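Local coordinates for LamCAT (Aquimarina, PDB 6JHJ), which probably hydrolyses laminarin, a beta-1,3-linked glucan of marine algae, as a calcium-binding family 16 glycoside hydrolase of a marine bacterium, here in an engineered mutant form, at residues A[48-53]-A[222-227]; A[82-87]-A[157-162]; A[102-107]-A[194-199]. All coordinates share one frame; numbering follows the deposited sequence.

Contact 1 of 3, residues A[48-53]-A[222-227]; sequences NGNLVI and RMLVDY. With CA (calcium ion), chain B.
G49 and D226 are joined through a calcium ion, a case of a metal pinning the end of one strand to a turn beside it. The ion takes the carbonyl of G49, with O 2.2 Å from the calcium, and grips D226 twice, through its backbone O at 2.2 Å and its carboxylate OD1 at 2.6 Å. The double grip follows from the side-chain torsion: CG lies anti to the backbone N (chi1 -169°), beside the carbonyl carbon, which brings carboxylate and carbonyl round to the same ion. Two waters and the backbone O of E11 complete the shell. In the second shell, OD2 of D226 is engaged by a salt bridge to R86; metal on OD1 and R86 on OD2 together hold the carboxylate's rotation. N50 lays its amide almost parallel to that carboxylate, the planes 7° apart, with OD1 3.6 Å from D226 CA. Its ND2 reaches back to N48 O at 3.2 Å and so ties the turn together, while OD1 is bonded to Y157.

Beyond the metal the segments become an antiparallel ladder, in which L51 pairs with V225 and I53 with M223 through backbone bonds. V52 puts CG2 4.0 Å from L224 CD1 and CG1 3.7 Å from R222 NH1, over one face of a guanidinium salt-bridged to E47. The ladder is part of the jelly-roll sandwich: L51 and I53 pack on strand 63-71, V52 on strand 44-47, and M223 reaches I87 of strand 81-88.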
loop_
_atom_site.group_PDB
_atom_site.type_symbol
_atom_site.label_atom_id
_atom_site.label_comp_id
_atom_site.label_asym_id
_atom_site.label_seq_id
_atom_site.Cartn_x
_atom_site.Cartn_y
_atom_site.Cartn_z
ATOM N N ASN A 48 -8.002 -14.457 14.347
ATOM C CA ASN A 48 -6.949 -15.447 14.494
ATOM C C ASN A 48 -5.573 -14.934 14.058
ATOM O O ASN A 48 -4.907 -15.560 13.222
ATOM C CB ASN A 48 -7.288 -16.724 13.702
ATOM C CG ASN A 48 -6.499 -17.929 14.204
ATOM O OD1 ASN A 48 -6.146 -18.019 15.397
ATOM N ND2 ASN A 48 -6.211 -18.858 13.307
ATOM N N GLY A 49 -5.179 -13.773 14.559
ATOM C CA GLY A 49 -3.786 -13.339 14.339
ATOM C C GLY A 49 -3.626 -12.704 12.937
ATOM O O GLY A 49 -2.506 -12.548 12.497
ATOM N N ASN A 50 -4.724 -12.345 12.251
ATOM C CA ASN A 50 -4.652 -11.664 10.991
ATOM C C ASN A 50 -5.516 -10.412 11.006
ATOM O O ASN A 50 -6.628 -10.436 11.439
ATOM C CB ASN A 50 -5.252 -12.516 9.847
ATOM C CG ASN A 50 -4.346 -13.625 9.393
ATOM O OD1 ASN A 50 -3.872 -13.611 8.290
ATOM N ND2 ASN A 50 -4.140 -14.600 10.220
ATOM N N LEU A 51 -5.011 -9.324 10.448
ATOM C CA LEU A 51 -5.807 -8.158 10.142
ATOM C C LEU A 51 -6.746 -8.553 9.050
ATOM O O LEU A 51 -6.334 -9.215 8.065
ATOM C CB LEU A 51 -4.902 -7.090 9.622
ATOM C CG LEU A 51 -5.592 -5.843 9.078
ATOM C CD1 LEU A 51 -6.304 -5.013 10.141
ATOM C CD2 LEU A 51 -4.515 -5.021 8.368
ATOM N N VAL A 52 -7.972 -8.129 9.112
ATOM C CA VAL A 52 -8.957 -8.393 8.072
ATOM C C VAL A 52 -9.496 -7.012 7.644
ATOM O O VAL A 52 -10.102 -6.313 8.452
ATOM C CB VAL A 52 -10.110 -9.244 8.519
ATOM C CG1 VAL A 52 -11.105 -9.425 7.394
ATOM C CG2 VAL A 52 -9.630 -10.567 9.027
ATOM N N ILE A 53 -9.223 -6.596 6.397
ATOM C CA ILE A 53 -9.834 -5.394 5.837
ATOM C C ILE A 53 -10.969 -5.911 4.941
ATOM O O ILE A 53 -10.691 -6.641 3.981
ATOM C CB ILE A 53 -8.857 -4.533 5.036
ATOM C CG1 ILE A 53 -7.828 -3.898 5.975
ATOM C CG2 ILE A 53 -9.660 -3.512 4.211
ATOM C CD1 ILE A 53 -6.707 -3.116 5.283
ATOM N N ARG A 222 -12.638 -9.682 1.373
ATOM C CA ARG A 222 -11.661 -9.561 2.430
ATOM C C ARG A 222 -10.240 -9.600 1.973
ATOM O O ARG A 222 -9.883 -10.479 1.171
ATOM C CB ARG A 222 -11.816 -10.728 3.430
ATOM C CG ARG A 222 -13.054 -10.606 4.290
ATOM C CD ARG A 222 -13.637 -11.970 4.650
ATOM N NE ARG A 222 -12.708 -12.796 5.385
ATOM C CZ ARG A 222 -12.748 -12.951 6.706
ATOM N NH1 ARG A 222 -13.596 -12.222 7.447
ATOM N NH2 ARG A 222 -11.907 -13.779 7.282
ATOM N N MET A 223 -9.421 -8.722 2.559
ATOM C CA MET A 223 -7.969 -8.742 2.413
ATOM C C MET A 223 -7.420 -9.115 3.764
ATOM O O MET A 223 -7.728 -8.433 4.748
ATOM C CB MET A 223 -7.479 -7.345 2.019
ATOM C CG MET A 223 -5.958 -7.124 1.971
ATOM S SD MET A 223 -5.740 -5.348 1.553
ATOM C CE MET A 223 -3.983 -5.280 1.492
ATOM N N LEU A 224 -6.599 -10.156 3.850
ATOM C CA LEU A 224 -6.073 -10.583 5.158
ATOM C C LEU A 224 -4.574 -10.281 5.163
ATOM O O LEU A 224 -3.910 -10.504 4.125
ATOM C CB LEU A 224 -6.272 -12.086 5.364
ATOM C CG LEU A 224 -7.511 -12.415 6.213
ATOM C CD1 LEU A 224 -8.765 -12.092 5.468
ATOM C CD2 LEU A 224 -7.519 -13.852 6.739
ATOM N N VAL A 225 -4.079 -9.743 6.259
ATOM C CA VAL A 225 -2.665 -9.405 6.430
ATOM C C VAL A 225 -2.154 -10.100 7.700
ATOM O O VAL A 225 -2.631 -9.796 8.788
ATOM C CB VAL A 225 -2.472 -7.895 6.524
ATOM C CG1 VAL A 225 -0.998 -7.556 6.620
ATOM C CG2 VAL A 225 -3.080 -7.203 5.322
ATOM N N ASP A 226 -1.268 -11.093 7.565
ATOM C CA ASP A 226 -0.776 -11.870 8.637
ATOM C C ASP A 226 0.152 -11.042 9.484
ATOM O O ASP A 226 0.170 -11.182 10.696
ATOM C CB ASP A 226 -0.092 -13.101 8.051
ATOM C CG ASP A 226 0.272 -14.186 9.109
ATOM O OD1 ASP A 226 -0.086 -14.116 10.294
ATOM O OD2 ASP A 226 1.006 -15.053 8.676
ATOM N N TYR A 227 0.954 -10.197 8.866
ATOM C CA TYR A 227 1.860 -9.296 9.594
ATOM C C TYR A 227 2.411 -8.222 8.690
ATOM O O TYR A 227 2.396 -8.369 7.440
ATOM C CB TYR A 227 3.039 -10.083 10.149
ATOM C CG TYR A 227 3.796 -10.869 9.125
ATOM C CD1 TYR A 227 4.741 -10.246 8.349
ATOM C CD2 TYR A 227 3.667 -12.280 9.040
ATOM C CE1 TYR A 227 5.510 -10.949 7.441
ATOM C CE2 TYR A 227 4.439 -12.983 8.138
ATOM C CZ TYR A 227 5.341 -12.287 7.339
ATOM O OH TYR A 227 6.123 -12.905 6.428
HETATM CA CA CA B . -0.291 -12.553 12.406
HETATM O O HOH W 1 -0.107 -14.906 13.236
HETATM O O HOH W 2 2.127 -13.046 12.612
#

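Contact 2 of 3, residues A[82-87]-A[157-162]; sequences KVEARI and YHIYTI
The hydroxyl of T161 gives its proton to the carboxylate of E84, OG1 to OE1 at 2.6 Å, across a non-hydrogen-bonded pair of antiparallel strands. These two strands belong to the beta-jelly roll of family 16 glycoside hydrolases, and the bond illustrates how side chains can lace neighbouring strands where the backbones leave a gap between their own bonds. E84 lies alongside T161, pointing the same way, and offers the anti side of its carboxylate, with the hydroxyl 20° out of the plane. The extended glutamate starts with CG anti to its own N (chi1 -172°), and its CD passes across I159, 3.4 Å from CG2; the carboxylate thus rests against both the hydroxyl and the methyl.

On the same face of the sheet R86 is spread flat over Y157 in an off-centre cation-pi stack. Guanidinium and ring planes are 16° apart, and CZ stands 4.3 Å from the ring centroid. The overlap favours the root of the ring: NH2 is 3.6 Å from Y157 CB. Water 3 receives a bond from NE in the guanidinium plane, and NH1 is taken by D226, so stack and bonds together hold the group from turning.

Paired backbone bonds link V83 with I162, A85 with Y160 and I87 with H158. On the opposite face V83, A85 and I87 rest on F99 of strand 95-103 and I162 meets M101, while water 4 binds Y160 OH and I87 O at the H158 end. The outer edge of strand 158-164 is joined by strand 168-173. Y160 turns its ring edge to I87, whose O lies near the ring plane 3.8 Å from CE2.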
loop_
_atom_site.group_PDB
_atom_site.type_symbol
_atom_site.label_atom_id
_atom_site.label_comp_id
_atom_site.label_asym_id
_atom_site.label_seq_id
_atom_site.Cartn_x
_atom_site.Cartn_y
_atom_site.Cartn_z
ATOM N N LYS A 82 14.111 -2.944 5.195
ATOM C CA LYS A 82 13.426 -4.028 4.585
ATOM C C LYS A 82 12.000 -3.982 5.140
ATOM O O LYS A 82 11.798 -4.090 6.338
ATOM C CB LYS A 82 14.096 -5.381 4.875
ATOM C CG LYS A 82 13.354 -6.579 4.369
ATOM C CD LYS A 82 14.165 -7.858 4.456
ATOM C CE LYS A 82 13.210 -9.038 4.445
ATOM N NZ LYS A 82 14.073 -10.256 4.275
ATOM N N VAL A 83 11.001 -3.840 4.266
ATOM C CA VAL A 83 9.631 -3.605 4.680
ATOM C C VAL A 83 8.758 -4.669 4.019
ATOM O O VAL A 83 8.852 -4.857 2.813
ATOM C CB VAL A 83 9.143 -2.213 4.271
ATOM C CG1 VAL A 83 7.728 -1.972 4.713
ATOM C CG2 VAL A 83 10.066 -1.133 4.860
ATOM N N GLU A 84 7.999 -5.426 4.794
ATOM C CA GLU A 84 7.370 -6.652 4.286
ATOM C C GLU A 84 6.051 -6.895 4.923
ATOM O O GLU A 84 5.828 -6.534 6.103
ATOM C CB GLU A 84 8.268 -7.812 4.679
ATOM C CG GLU A 84 7.955 -9.144 4.123
ATOM C CD GLU A 84 9.112 -10.094 4.403
ATOM O OE1 GLU A 84 10.019 -10.108 3.573
ATOM O OE2 GLU A 84 9.091 -10.770 5.435
ATOM N N ALA A 85 5.148 -7.542 4.173
ATOM C CA ALA A 85 3.871 -7.992 4.725
ATOM C C ALA A 85 3.471 -9.267 4.016
ATOM O O ALA A 85 3.784 -9.457 2.833
ATOM C CB ALA A 85 2.829 -6.935 4.552
ATOM N N ARG A 86 2.795 -10.126 4.751
ATOM C CA ARG A 86 2.242 -11.361 4.225
ATOM C C ARG A 86 0.749 -11.143 4.024
ATOM O O ARG A 86 0.056 -10.864 4.987
ATOM C CB ARG A 86 2.477 -12.493 5.222
ATOM C CG ARG A 86 2.083 -13.835 4.665
ATOM C CD ARG A 86 2.730 -14.955 5.441
ATOM N NE ARG A 86 2.359 -16.211 4.877
ATOM C CZ ARG A 86 1.468 -17.043 5.376
ATOM N NH1 ARG A 86 0.787 -16.806 6.469
ATOM N NH2 ARG A 86 1.288 -18.192 4.740
ATOM N N ILE A 87 0.305 -11.154 2.777
ATOM C CA ILE A 87 -1.039 -10.688 2.412
ATOM C C ILE A 87 -1.748 -11.711 1.512
ATOM O O ILE A 87 -1.132 -12.251 0.580
ATOM C CB ILE A 87 -0.941 -9.339 1.651
ATOM C CG1 ILE A 87 -0.188 -8.294 2.429
ATOM C CG2 ILE A 87 -2.320 -8.845 1.219
ATOM C CD1 ILE A 87 0.003 -6.971 1.718
ATOM N N TYR A 157 -1.953 -16.478 0.492
ATOM C CA TYR A 157 -0.930 -15.617 1.128
ATOM C C TYR A 157 0.317 -15.612 0.319
ATOM O O TYR A 157 0.827 -16.680 -0.100
ATOM C CB TYR A 157 -0.547 -16.093 2.496
ATOM C CG TYR A 157 -1.567 -15.922 3.576
ATOM C CD1 TYR A 157 -1.818 -14.681 4.144
ATOM C CD2 TYR A 157 -2.318 -17.017 4.014
ATOM C CE1 TYR A 157 -2.757 -14.533 5.155
ATOM C CE2 TYR A 157 -3.250 -16.875 5.025
ATOM C CZ TYR A 157 -3.449 -15.652 5.602
ATOM O OH TYR A 157 -4.355 -15.540 6.648
ATOM N N HIS A 158 0.836 -14.404 0.083
ATOM C CA HIS A 158 2.157 -14.216 -0.497
ATOM C C HIS A 158 2.895 -13.192 0.338
ATOM O O HIS A 158 2.261 -12.405 1.032
ATOM C CB HIS A 158 2.066 -13.795 -1.954
ATOM C CG HIS A 158 1.612 -14.891 -2.863
ATOM N ND1 HIS A 158 0.278 -15.131 -3.181
ATOM C CD2 HIS A 158 2.317 -15.850 -3.479
ATOM C CE1 HIS A 158 0.202 -16.188 -3.977
ATOM N NE2 HIS A 158 1.423 -16.653 -4.140
ATOM N N ILE A 159 4.221 -13.219 0.306
ATOM C CA ILE A 159 5.051 -12.237 1.028
ATOM C C ILE A 159 5.541 -11.152 0.075
ATOM O O ILE A 159 6.210 -11.447 -0.893
ATOM C CB ILE A 159 6.239 -12.936 1.702
ATOM C CG1 ILE A 159 5.664 -13.958 2.733
ATOM C CG2 ILE A 159 7.063 -11.959 2.510
ATOM C CD1 ILE A 159 6.709 -14.893 3.301
ATOM N N TYR A 160 5.181 -9.915 0.349
ATOM C CA TYR A 160 5.481 -8.725 -0.484
ATOM C C TYR A 160 6.500 -7.892 0.250
ATOM O O TYR A 160 6.219 -7.468 1.376
ATOM C CB TYR A 160 4.230 -7.931 -0.725
ATOM C CG TYR A 160 3.186 -8.744 -1.470
ATOM C CD1 TYR A 160 3.307 -8.917 -2.863
ATOM C CD2 TYR A 160 2.205 -9.395 -0.818
ATOM C CE1 TYR A 160 2.402 -9.694 -3.546
ATOM C CE2 TYR A 160 1.272 -10.180 -1.511
ATOM C CZ TYR A 160 1.411 -10.335 -2.877
ATOM O OH TYR A 160 0.529 -11.098 -3.640
ATOM N N THR A 161 7.643 -7.663 -0.370
ATOM C CA THR A 161 8.797 -7.071 0.297
ATOM C C THR A 161 9.463 -5.999 -0.543
ATOM O O THR A 161 9.609 -6.166 -1.757
ATOM C CB THR A 161 9.822 -8.201 0.491
ATOM O OG1 THR A 161 9.228 -9.281 1.219
ATOM C CG2 THR A 161 11.030 -7.731 1.237
ATOM N N ILE A 162 10.049 -4.991 0.117
ATOM C CA ILE A 162 11.055 -4.187 -0.498
ATOM C C ILE A 162 12.318 -4.230 0.353
ATOM O O ILE A 162 12.190 -4.359 1.568
ATOM C CB ILE A 162 10.646 -2.684 -0.710
ATOM C CG1 ILE A 162 10.161 -2.034 0.588
ATOM C CG2 ILE A 162 9.659 -2.538 -1.870
ATOM C CD1 ILE A 162 10.105 -0.511 0.490
HETATM O O HOH W 3 3.142 -17.358 2.249
HETATM O O HOH W 4 -1.460 -12.345 -2.183
#

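Contact 3 of 3, residues A[102-107]-A[194-199]; sequences LGDNIS and HNNFFI
L102 and F198 form one hydrogen-bonded antiparallel pair, and a further backbone bond, D104 N to N196 O at 3.0 Å, carries the pairing past G103 to where the chain leaves the strand through a type I turn, G103 to I106. Two consecutive phenylalanines then meet this segment in different ways: F197 packs on the peptide, F198 on side chains as well as on the L102 carbonyl. F197 places one ring face squarely under G103, whose CA stands 3.7 Å from the centroid and 7° off the ring normal, a CH-pi contact; G103 N lies over the same face. F197 also meets the ring of W164 edge to face and packs on I117. A leucine in place of F197 would probably give up this flat seat for the G103 peptide and leave the edge-to-face partner W164 without its mate.

F198 has CG between its backbone N and carbonyl carbon (chi1 63°), which swings the ring back over the neighbouring strand. There CZ reaches L102 CB at 3.6 Å, while D104 OD1 comes to the ring edge, 3.4 Å from CD2 and near its plane. The other carboxylate oxygen, OD2, is bonded to S77 and to water 5, 2.6 Å away, which in turn accepts from N196 ND2. Water 6 bridges N105 N and N196 O. Close by, L102 packs on A116, probably the engineered position of this mutant.

The chemistry thus divides: aromatic faces and edges secure the buried strand ends, whereas a carboxylate, amides and bridging waters join the turn to the partly exposed loop.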
loop_
_atom_site.group_PDB
_atom_site.type_symbol
_atom_site.label_atom_id
_atom_site.label_comp_id
_atom_site.label_asym_id
_atom_site.label_seq_id
_atom_site.Cartn_x
_atom_site.Cartn_y
_atom_site.Cartn_z
ATOM N N LEU A 102 4.450 6.321 2.069
ATOM C CA LEU A 102 4.524 7.735 1.703
ATOM C C LEU A 102 5.582 8.468 2.516
ATOM O O LEU A 102 5.792 8.174 3.680
ATOM C CB LEU A 102 3.185 8.433 1.923
ATOM C CG LEU A 102 2.088 8.192 0.908
ATOM C CD1 LEU A 102 0.707 8.590 1.416
ATOM C CD2 LEU A 102 2.404 8.894 -0.393
ATOM N N GLY A 103 6.156 9.500 1.948
ATOM C CA GLY A 103 7.135 10.324 2.674
ATOM C C GLY A 103 6.420 11.077 3.807
ATOM O O GLY A 103 5.331 11.641 3.607
ATOM N N ASP A 104 7.000 11.058 4.985
ATOM C CA ASP A 104 6.557 11.866 6.131
ATOM C C ASP A 104 6.378 13.336 5.743
ATOM O O ASP A 104 5.511 13.992 6.312
ATOM C CB ASP A 104 7.622 11.887 7.203
ATOM C CG ASP A 104 7.525 10.738 8.157
ATOM O OD1 ASP A 104 6.560 9.957 8.125
ATOM O OD2 ASP A 104 8.425 10.655 9.011
ATOM N N ASN A 105 7.130 13.843 4.771
ATOM C CA ASN A 105 7.053 15.264 4.448
ATOM C C ASN A 105 5.854 15.580 3.597
ATOM O O ASN A 105 5.667 16.711 3.182
ATOM C CB ASN A 105 8.362 15.755 3.838
ATOM C CG ASN A 105 8.669 15.115 2.485
ATOM O OD1 ASN A 105 7.882 14.297 1.926
ATOM N ND2 ASN A 105 9.810 15.444 1.963
ATOM N N ILE A 106 4.936 14.636 3.393
ATOM C CA ILE A 106 3.772 14.943 2.637
ATOM C C ILE A 106 3.048 16.139 3.254
ATOM O O ILE A 106 2.394 16.880 2.521
ATOM C CB ILE A 106 2.806 13.729 2.541
ATOM C CG1 ILE A 106 1.667 14.007 1.609
ATOM C CG2 ILE A 106 2.332 13.275 3.928
ATOM C CD1 ILE A 106 0.861 12.755 1.328
ATOM N N SER A 107 3.085 16.251 4.573
ATOM C CA SER A 107 2.410 17.346 5.276
ATOM C C SER A 107 2.919 18.732 4.850
ATOM O O SER A 107 2.134 19.650 4.865
ATOM C CB SER A 107 2.524 17.151 6.797
ATOM O OG SER A 107 3.886 17.111 7.176
ATOM N N HIS A 194 15.275 9.541 0.086
ATOM C CA HIS A 194 16.286 9.587 1.142
ATOM C C HIS A 194 15.759 10.302 2.384
ATOM O O HIS A 194 16.509 10.952 3.079
ATOM C CB HIS A 194 17.554 10.279 0.628
ATOM C CG HIS A 194 18.137 9.547 -0.495
ATOM N ND1 HIS A 194 18.882 8.409 -0.331
ATOM C CD2 HIS A 194 17.972 9.711 -1.820
ATOM C CE1 HIS A 194 19.187 7.934 -1.522
ATOM N NE2 HIS A 194 18.628 8.692 -2.429
ATOM N N ASN A 195 14.470 10.141 2.659
ATOM C CA ASN A 195 13.764 10.734 3.829
ATOM C C ASN A 195 12.981 9.622 4.532
ATOM O O ASN A 195 12.962 8.459 4.032
ATOM C CB ASN A 195 12.748 11.760 3.336
ATOM C CG ASN A 195 13.379 12.985 2.751
ATOM O OD1 ASN A 195 14.505 13.333 3.100
ATOM N ND2 ASN A 195 12.665 13.647 1.853
ATOM N N ASN A 196 12.362 9.885 5.695
ATOM C CA ASN A 196 11.555 8.880 6.360
ATOM C C ASN A 196 10.205 8.711 5.648
ATOM O O ASN A 196 9.631 9.670 5.171
ATOM C CB ASN A 196 11.252 9.262 7.832
ATOM C CG ASN A 196 12.491 9.636 8.602
ATOM O OD1 ASN A 196 13.495 9.058 8.458
ATOM N ND2 ASN A 196 12.440 10.790 9.264
ATOM N N PHE A 197 9.731 7.483 5.581
ATOM C CA PHE A 197 8.434 7.143 5.023
ATOM C C PHE A 197 7.665 6.322 6.050
ATOM O O PHE A 197 8.274 5.535 6.819
ATOM C CB PHE A 197 8.610 6.234 3.786
ATOM C CG PHE A 197 8.985 6.969 2.531
ATOM C CD1 PHE A 197 10.163 7.665 2.453
ATOM C CD2 PHE A 197 8.210 6.896 1.433
ATOM C CE1 PHE A 197 10.467 8.392 1.277
ATOM C CE2 PHE A 197 8.499 7.547 0.254
ATOM C CZ PHE A 197 9.651 8.284 0.172
ATOM N N PHE A 198 6.350 6.455 6.018
ATOM C CA PHE A 198 5.414 5.676 6.811
ATOM C C PHE A 198 4.675 4.653 5.931
ATOM O O PHE A 198 4.717 4.797 4.709
ATOM C CB PHE A 198 4.446 6.553 7.561
ATOM C CG PHE A 198 3.560 7.378 6.728
ATOM C CD1 PHE A 198 2.320 6.910 6.281
ATOM C CD2 PHE A 198 3.899 8.673 6.415
ATOM C CE1 PHE A 198 1.509 7.740 5.533
ATOM C CE2 PHE A 198 3.081 9.476 5.677
ATOM C CZ PHE A 198 1.890 9.030 5.205
ATOM N N ILE A 199 4.030 3.681 6.588
ATOM C CA ILE A 199 3.378 2.572 5.875
ATOM C C ILE A 199 1.904 2.780 5.823
ATOM O O ILE A 199 1.295 3.340 6.776
ATOM C CB ILE A 199 3.683 1.251 6.621
ATOM C CG1 ILE A 199 5.142 0.831 6.398
ATOM C CG2 ILE A 199 2.766 0.135 6.184
ATOM C CD1 ILE A 199 5.612 -0.284 7.326
HETATM O O HOH W 5 10.189 12.483 9.706
HETATM O O HOH W 6 9.662 12.296 4.016
#

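In the fold
Contacts 1 and 2 are direct neighbours, since strands 221-232 and 81-88 lie side by side. Their centres are about 13 Å apart, and two bonds couple them: D226 OD2 to R86 NH1 at 2.8 Å, and N50 OD1 to Y157 OH at 2.6 Å, a probable hydrogen bond. R86 thereby belongs to the second shell of the calcium site, and Y157, stacked on it, lies one step further out. Contact 3 lies on the other side of the chain's centre from contact 1, their centres about 25 Å apart; it touches contact 2 where V83 CG1 meets I199 CD1 at 3.8 Å. It adjoins strand 116-118, which probably carries part of the family's catalytic motif, altered in this mutant, whereas the metal is consistent with a structural role.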